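Long-range contacts in fructokinase (Vibrio cholerae serotype O1, PDB 5EYN), which catalyses the ATP-dependent phosphorylation of fructose, as a metal-binding sugar kinase of the PfkB carbohydrate kinase family: residues A[59-64]-A[83-88]; A[122-127]-A[148-153]. All blocks are in the same frame, centred on the assembly; numbering follows the deposited sequence.

The two contacts follow one another along the chain, with centres about 20 Å apart and nearest atoms about 4 Å apart, and they join different kinds of element. Contact 1 is mostly buried and belongs to the parallel sheet: two backbone bonds tie strand 61-68 to strand 86-93 within a beta-alpha-beta unit, and its side-chain contacts across the strands involve no direct hydrogen bonds. Contact 2 is only partly buried and lies further from the centre of the chain; it fastens the loop after strand 113-115 to the start of helix 151-165, and side-chain amides share the work with the backbone. Each approaches the fructose site from one residue, Phe63 and Asp122 respectively, both near Asp26.

Contact 1 of 2, residues A[59-64]-A[83-88]; sequences GRSAFF and EQVDCQ
Ala62 and Asp86 form a parallel bridge, CA to CA 4.3 Å, in which Asp86 is gripped at both ends: its N donates to Ser61 O (3.1 Å), and its O accepts from Phe63 N (2.8 Å). The second bond runs nearly along the C=O axis, at 176°, whereas the first meets its carbonyl at 144°. On one face of the sheet the methyl of Ala62 lies against the methylene of Asp86, CB to CB 3.7 Å. The carboxylate of Asp86 reaches forward along its own chain, OD2 accepting from Gln88 N (3.1 Å) in an Asx turn, and a water joins this same oxygen to Phe63 O. Val85 serves the other face: its CG2 touches Ser61 OG at 3.6 Å, and its CG1, anti to the backbone N (chi1 173°), lies 4.2 Å from Phe63 CB. The Ser61 hydroxyl bonds to Ala51 O of helix 46-56. Before the bridge, just where Gln84 ends helix 71-82 in a Schellman motif, a second water spans Gly59 O, Ser61 N and Gln84 O. This is the right-handed beta-alpha-beta crossover of a Rossmann-like sheet: strand 61-68 is also bonded to strand 21-24 through Val21 and Leu23, strand 86-93 forms the sheet margin within this chain, and Leu80 of helix 71-82 packs on Phe63, Val85 and Cys87.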
loop_
_atom_site.group_PDB
_atom_site.type_symbol
_atom_site.label_atom_id
_atom_site.label_comp_id
_atom_site.label_asym_id
_atom_site.label_seq_id
_atom_site.Cartn_x
_atom_site.Cartn_y
_atom_site.Cartn_z
ATOM N N GLY A 59 -28.093 14.788 0.805
ATOM C CA GLY A 59 -28.298 14.448 2.193
ATOM C C GLY A 59 -27.209 14.986 3.093
ATOM O O GLY A 59 -26.221 15.570 2.649
ATOM N N ARG A 60 -27.401 14.757 4.378
ATOM C CA ARG A 60 -26.523 15.253 5.416
ATOM C C ARG A 60 -25.711 14.097 5.962
ATOM O O ARG A 60 -26.190 13.338 6.789
ATOM C CB ARG A 60 -27.380 15.848 6.529
ATOM C CG ARG A 60 -26.631 16.608 7.577
ATOM C CD ARG A 60 -27.607 16.987 8.660
ATOM N NE ARG A 60 -27.138 18.056 9.522
ATOM C CZ ARG A 60 -27.846 18.535 10.537
ATOM N NH1 ARG A 60 -27.365 19.519 11.285
ATOM N NH2 ARG A 60 -29.045 18.032 10.800
ATOM N N SER A 61 -24.482 13.958 5.501
ATOM C CA SER A 61 -23.637 12.872 5.967
ATOM C C SER A 61 -22.378 13.436 6.625
ATOM O O SER A 61 -21.911 14.528 6.301
ATOM C CB SER A 61 -23.306 11.905 4.826
ATOM O OG SER A 61 -22.496 12.530 3.871
ATOM N N ALA A 62 -21.853 12.678 7.575
ATOM C CA ALA A 62 -20.688 13.085 8.351
ATOM C C ALA A 62 -19.887 11.841 8.626
ATOM O O ALA A 62 -20.467 10.796 8.866
ATOM C CB ALA A 62 -21.118 13.742 9.655
ATOM N N PHE A 63 -18.566 11.952 8.594
ATOM C CA PHE A 63 -17.688 10.799 8.736
ATOM C C PHE A 63 -16.818 10.982 9.958
ATOM O O PHE A 63 -16.283 12.065 10.171
ATOM C CB PHE A 63 -16.795 10.689 7.502
ATOM C CG PHE A 63 -15.973 9.429 7.433
ATOM C CD1 PHE A 63 -16.423 8.354 6.699
ATOM C CD2 PHE A 63 -14.754 9.325 8.077
ATOM C CE1 PHE A 63 -15.690 7.205 6.607
ATOM C CE2 PHE A 63 -14.016 8.165 7.992
ATOM C CZ PHE A 63 -14.487 7.108 7.249
ATOM N N PHE A 64 -16.695 9.938 10.775
ATOM C CA PHE A 64 -15.692 9.934 11.828
ATOM C C PHE A 64 -14.852 8.686 11.743
ATOM O O PHE A 64 -15.351 7.591 11.488
ATOM C CB PHE A 64 -16.281 10.138 13.245
ATOM C CG PHE A 64 -17.097 8.984 13.800
ATOM C CD1 PHE A 64 -16.513 8.038 14.643
ATOM C CD2 PHE A 64 -18.460 8.896 13.567
ATOM C CE1 PHE A 64 -17.275 7.013 15.211
ATOM C CE2 PHE A 64 -19.221 7.865 14.129
ATOM C CZ PHE A 64 -18.619 6.930 14.957
ATOM N N GLU A 83 -16.751 16.570 -1.562
ATOM C CA GLU A 83 -18.063 15.949 -1.691
ATOM C C GLU A 83 -19.080 16.463 -0.672
ATOM O O GLU A 83 -20.207 15.989 -0.648
ATOM C CB GLU A 83 -17.944 14.424 -1.596
ATOM C CG GLU A 83 -17.117 13.799 -2.710
ATOM C CD GLU A 83 -17.797 13.837 -4.067
ATOM O OE1 GLU A 83 -17.106 13.571 -5.079
ATOM O OE2 GLU A 83 -19.015 14.125 -4.131
ATOM N N GLN A 84 -18.680 17.436 0.143
ATOM C CA GLN A 84 -19.590 18.077 1.098
ATOM C C GLN A 84 -20.041 17.102 2.185
ATOM O O GLN A 84 -21.156 17.196 2.716
ATOM C CB GLN A 84 -20.792 18.695 0.375
ATOM C CG GLN A 84 -20.395 19.638 -0.749
ATOM C CD GLN A 84 -21.587 20.066 -1.574
ATOM O OE1 GLN A 84 -21.646 19.824 -2.783
ATOM N NE2 GLN A 84 -22.556 20.674 -0.921
ATOM N N VAL A 85 -19.150 16.173 2.518
ATOM C CA VAL A 85 -19.336 15.303 3.655
ATOM C C VAL A 85 -18.642 15.995 4.814
ATOM O O VAL A 85 -17.515 16.449 4.675
ATOM C CB VAL A 85 -18.680 13.935 3.401
ATOM C CG1 VAL A 85 -18.713 13.058 4.654
ATOM C CG2 VAL A 85 -19.357 13.223 2.243
ATOM N N ASP A 86 -19.313 16.100 5.950
ATOM C CA ASP A 86 -18.697 16.681 7.136
ATOM C C ASP A 86 -17.585 15.738 7.605
ATOM O O ASP A 86 -17.838 14.571 7.872
ATOM C CB ASP A 86 -19.778 16.863 8.206
ATOM C CG ASP A 86 -19.255 17.423 9.517
ATOM O OD1 ASP A 86 -20.033 18.148 10.170
ATOM O OD2 ASP A 86 -18.113 17.134 9.920
ATOM N N CYS A 87 -16.355 16.233 7.648
ATOM C CA CYS A 87 -15.217 15.405 8.028
ATOM C C CYS A 87 -14.383 16.044 9.126
ATOM O O CYS A 87 -13.203 15.751 9.283
ATOM C CB CYS A 87 -14.343 15.046 6.812
ATOM S SG CYS A 87 -13.914 16.416 5.713
ATOM N N GLN A 88 -15.030 16.878 9.928
ATOM C CA GLN A 88 -14.383 17.446 11.105
ATOM C C GLN A 88 -13.820 16.353 12.026
ATOM O O GLN A 88 -12.823 16.561 12.714
ATOM C CB GLN A 88 -15.380 18.305 11.894
ATOM C CG GLN A 88 -16.189 19.307 11.060
ATOM C CD GLN A 88 -15.368 20.470 10.532
ATOM O OE1 GLN A 88 -14.349 20.286 9.855
ATOM N NE2 GLN A 88 -15.822 21.683 10.829
HETATM O O HOH W 1 -23.506 16.030 3.580
HETATM O O HOH W 2 -17.114 14.566 10.996
#

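Contact 2 of 2, residues A[122-127]-A[148-153]; sequences DQFLQL and NQPSRS
Gln123 OE1 accepts from Asn148 ND2 at 2.8 Å, the shortest polar bond between the segments, with Asn148 N also close at 3.1 Å. The bond makes 158° at the hydrogen; OE1 lies near the amide plane of Asn148, yet the two amide planes stand 89° apart. A bend at chi2 (-63°) folds CD of Gln123 back, and the amide it carries meets Asn148. Its NE2 is held by Ile144 O and by Asp122 OD1 (3.0 Å), whose OD2 bonds to Ser120 OG, while Asn148 bonds further to Val179 O and Ser181 OG, so both amides are fixed in rotation. The backbone of Gln123 makes the second tie: Ser151 N donates to its O at 3.0 Å, from above the carbonyl plane. The same oxygen lies 3.2 Å from CD of Pro150, a residue preceded by a cis peptide bond. Pro150 CG packs on Phe124 CA (3.7 Å), and its CD meets CD2 at the ring of Phe124 obliquely. Ser151 CB lies 3.4 Å from Asp122 O, its hydroxyl bonding to Ala145 O. Gln123 O therefore occupies an N-H at the start of helix 151-165, and the partial positive charge there may polarise this carbonyl. Because Asp122 touches the fructose-binding Asp26, the Asn148-Gln123-Asp122 hydrogen bonds are consistent with Asp122 being a second-shell neighbour that Gln123 steadies.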
loop_
_atom_site.group_PDB
_atom_site.type_symbol
_atom_site.label_atom_id
_atom_site.label_comp_id
_atom_site.label_asym_id
_atom_site.label_seq_id
_atom_site.Cartn_x
_atom_site.Cartn_y
_atom_site.Cartn_z
ATOM N N ASP A 122 -7.451 3.209 10.390
ATOM C CA ASP A 122 -8.830 3.102 10.852
ATOM C C ASP A 122 -9.001 2.030 11.916
ATOM O O ASP A 122 -9.924 2.111 12.716
ATOM C CB ASP A 122 -9.759 2.823 9.654
ATOM C CG ASP A 122 -9.266 1.686 8.806
ATOM O OD1 ASP A 122 -9.782 0.561 8.948
ATOM O OD2 ASP A 122 -8.329 1.912 8.004
ATOM N N GLN A 123 -8.115 1.042 11.929
ATOM C CA GLN A 123 -8.171 -0.018 12.928
ATOM C C GLN A 123 -7.815 0.464 14.333
ATOM O O GLN A 123 -8.015 -0.256 15.318
ATOM C CB GLN A 123 -7.264 -1.187 12.517
ATOM C CG GLN A 123 -7.706 -1.850 11.228
ATOM C CD GLN A 123 -9.075 -2.465 11.358
ATOM O OE1 GLN A 123 -9.230 -3.491 11.994
ATOM N NE2 GLN A 123 -10.084 -1.837 10.757
ATOM N N PHE A 124 -7.342 1.702 14.419
ATOM C CA PHE A 124 -6.933 2.293 15.686
ATOM C C PHE A 124 -7.892 3.359 16.204
ATOM O O PHE A 124 -7.546 4.137 17.087
ATOM C CB PHE A 124 -5.499 2.799 15.560
ATOM C CG PHE A 124 -4.536 1.685 15.320
ATOM C CD1 PHE A 124 -4.228 1.272 14.037
ATOM C CD2 PHE A 124 -3.991 0.991 16.388
ATOM C CE1 PHE A 124 -3.379 0.221 13.826
ATOM C CE2 PHE A 124 -3.143 -0.058 16.180
ATOM C CZ PHE A 124 -2.825 -0.445 14.900
ATOM N N LEU A 125 -9.110 3.353 15.678
ATOM C CA LEU A 125 -10.189 4.173 16.215
ATOM C C LEU A 125 -10.273 4.012 17.734
ATOM O O LEU A 125 -10.366 2.894 18.243
ATOM C CB LEU A 125 -11.521 3.782 15.575
ATOM C CG LEU A 125 -12.704 4.665 15.953
ATOM C CD1 LEU A 125 -12.682 5.937 15.139
ATOM C CD2 LEU A 125 -14.014 3.934 15.746
ATOM N N GLN A 126 -10.271 5.136 18.442
ATOM C CA GLN A 126 -10.361 5.157 19.902
ATOM C C GLN A 126 -11.729 5.641 20.370
ATOM O O GLN A 126 -12.480 6.268 19.620
ATOM C CB GLN A 126 -9.297 6.085 20.486
ATOM C CG GLN A 126 -7.878 5.680 20.141
ATOM C CD GLN A 126 -6.842 6.634 20.694
ATOM O OE1 GLN A 126 -7.172 7.593 21.390
ATOM N NE2 GLN A 126 -5.583 6.382 20.376
ATOM N N LEU A 127 -12.039 5.389 21.635
ATOM C CA LEU A 127 -13.304 5.842 22.194
ATOM C C LEU A 127 -13.449 7.353 22.083
ATOM O O LEU A 127 -14.541 7.863 21.831
ATOM C CB LEU A 127 -13.440 5.410 23.644
ATOM C CG LEU A 127 -13.626 3.913 23.850
ATOM C CD1 LEU A 127 -13.527 3.593 25.334
ATOM C CD2 LEU A 127 -14.965 3.467 23.277
ATOM N N ASN A 148 -10.335 -5.570 14.028
ATOM C CA ASN A 148 -9.275 -5.632 15.027
ATOM C C ASN A 148 -9.497 -4.578 16.078
ATOM O O ASN A 148 -10.233 -3.625 15.867
ATOM C CB ASN A 148 -7.911 -5.418 14.386
ATOM C CG ASN A 148 -7.638 -6.400 13.283
ATOM O OD1 ASN A 148 -7.277 -7.556 13.522
ATOM N ND2 ASN A 148 -7.804 -5.948 12.063
ATOM N N GLN A 149 -8.863 -4.765 17.228
ATOM C CA GLN A 149 -8.865 -3.749 18.258
ATOM C C GLN A 149 -7.816 -2.696 17.975
ATOM O O GLN A 149 -6.790 -3.003 17.382
ATOM C CB GLN A 149 -8.549 -4.386 19.609
ATOM C CG GLN A 149 -9.518 -5.462 20.031
ATOM C CD GLN A 149 -10.906 -4.919 20.338
ATOM O OE1 GLN A 149 -11.165 -3.712 20.252
ATOM N NE2 GLN A 149 -11.819 -5.816 20.642
ATOM N N PRO A 150 -8.026 -1.458 18.452
ATOM C CA PRO A 150 -9.152 -1.012 19.274
ATOM C C PRO A 150 -10.412 -0.644 18.497
ATOM O O PRO A 150 -11.443 -0.341 19.097
ATOM C CB PRO A 150 -8.594 0.234 19.968
ATOM C CG PRO A 150 -7.622 0.797 18.963
ATOM C CD PRO A 150 -6.977 -0.426 18.356
ATOM N N SER A 151 -10.353 -0.619 17.170
ATOM C CA SER A 151 -11.524 -0.174 16.424
ATOM C C SER A 151 -12.755 -1.001 16.736
ATOM O O SER A 151 -13.854 -0.468 16.827
ATOM C CB SER A 151 -11.245 -0.177 14.927
ATOM O OG SER A 151 -12.408 0.206 14.210
ATOM N N ARG A 152 -12.592 -2.299 16.924
ATOM C CA ARG A 152 -13.738 -3.165 17.164
ATOM C C ARG A 152 -14.505 -2.712 18.409
ATOM O O ARG A 152 -15.684 -2.411 18.342
ATOM C CB ARG A 152 -13.286 -4.627 17.293
ATOM C CG ARG A 152 -14.435 -5.585 17.629
ATOM C CD ARG A 152 -13.973 -6.987 17.969
ATOM N NE ARG A 152 -13.145 -7.605 16.935
ATOM C CZ ARG A 152 -12.580 -8.795 17.049
ATOM N NH1 ARG A 152 -12.731 -9.489 18.175
ATOM N NH2 ARG A 152 -11.852 -9.313 16.090
ATOM N N SER A 153 -13.817 -2.624 19.536
ATOM C CA SER A 153 -14.475 -2.186 20.756
ATOM C C SER A 153 -14.941 -0.736 20.666
ATOM O O SER A 153 -15.999 -0.396 21.197
ATOM C CB SER A 153 -13.594 -2.423 21.988
ATOM O OG SER A 153 -12.338 -1.786 21.912
#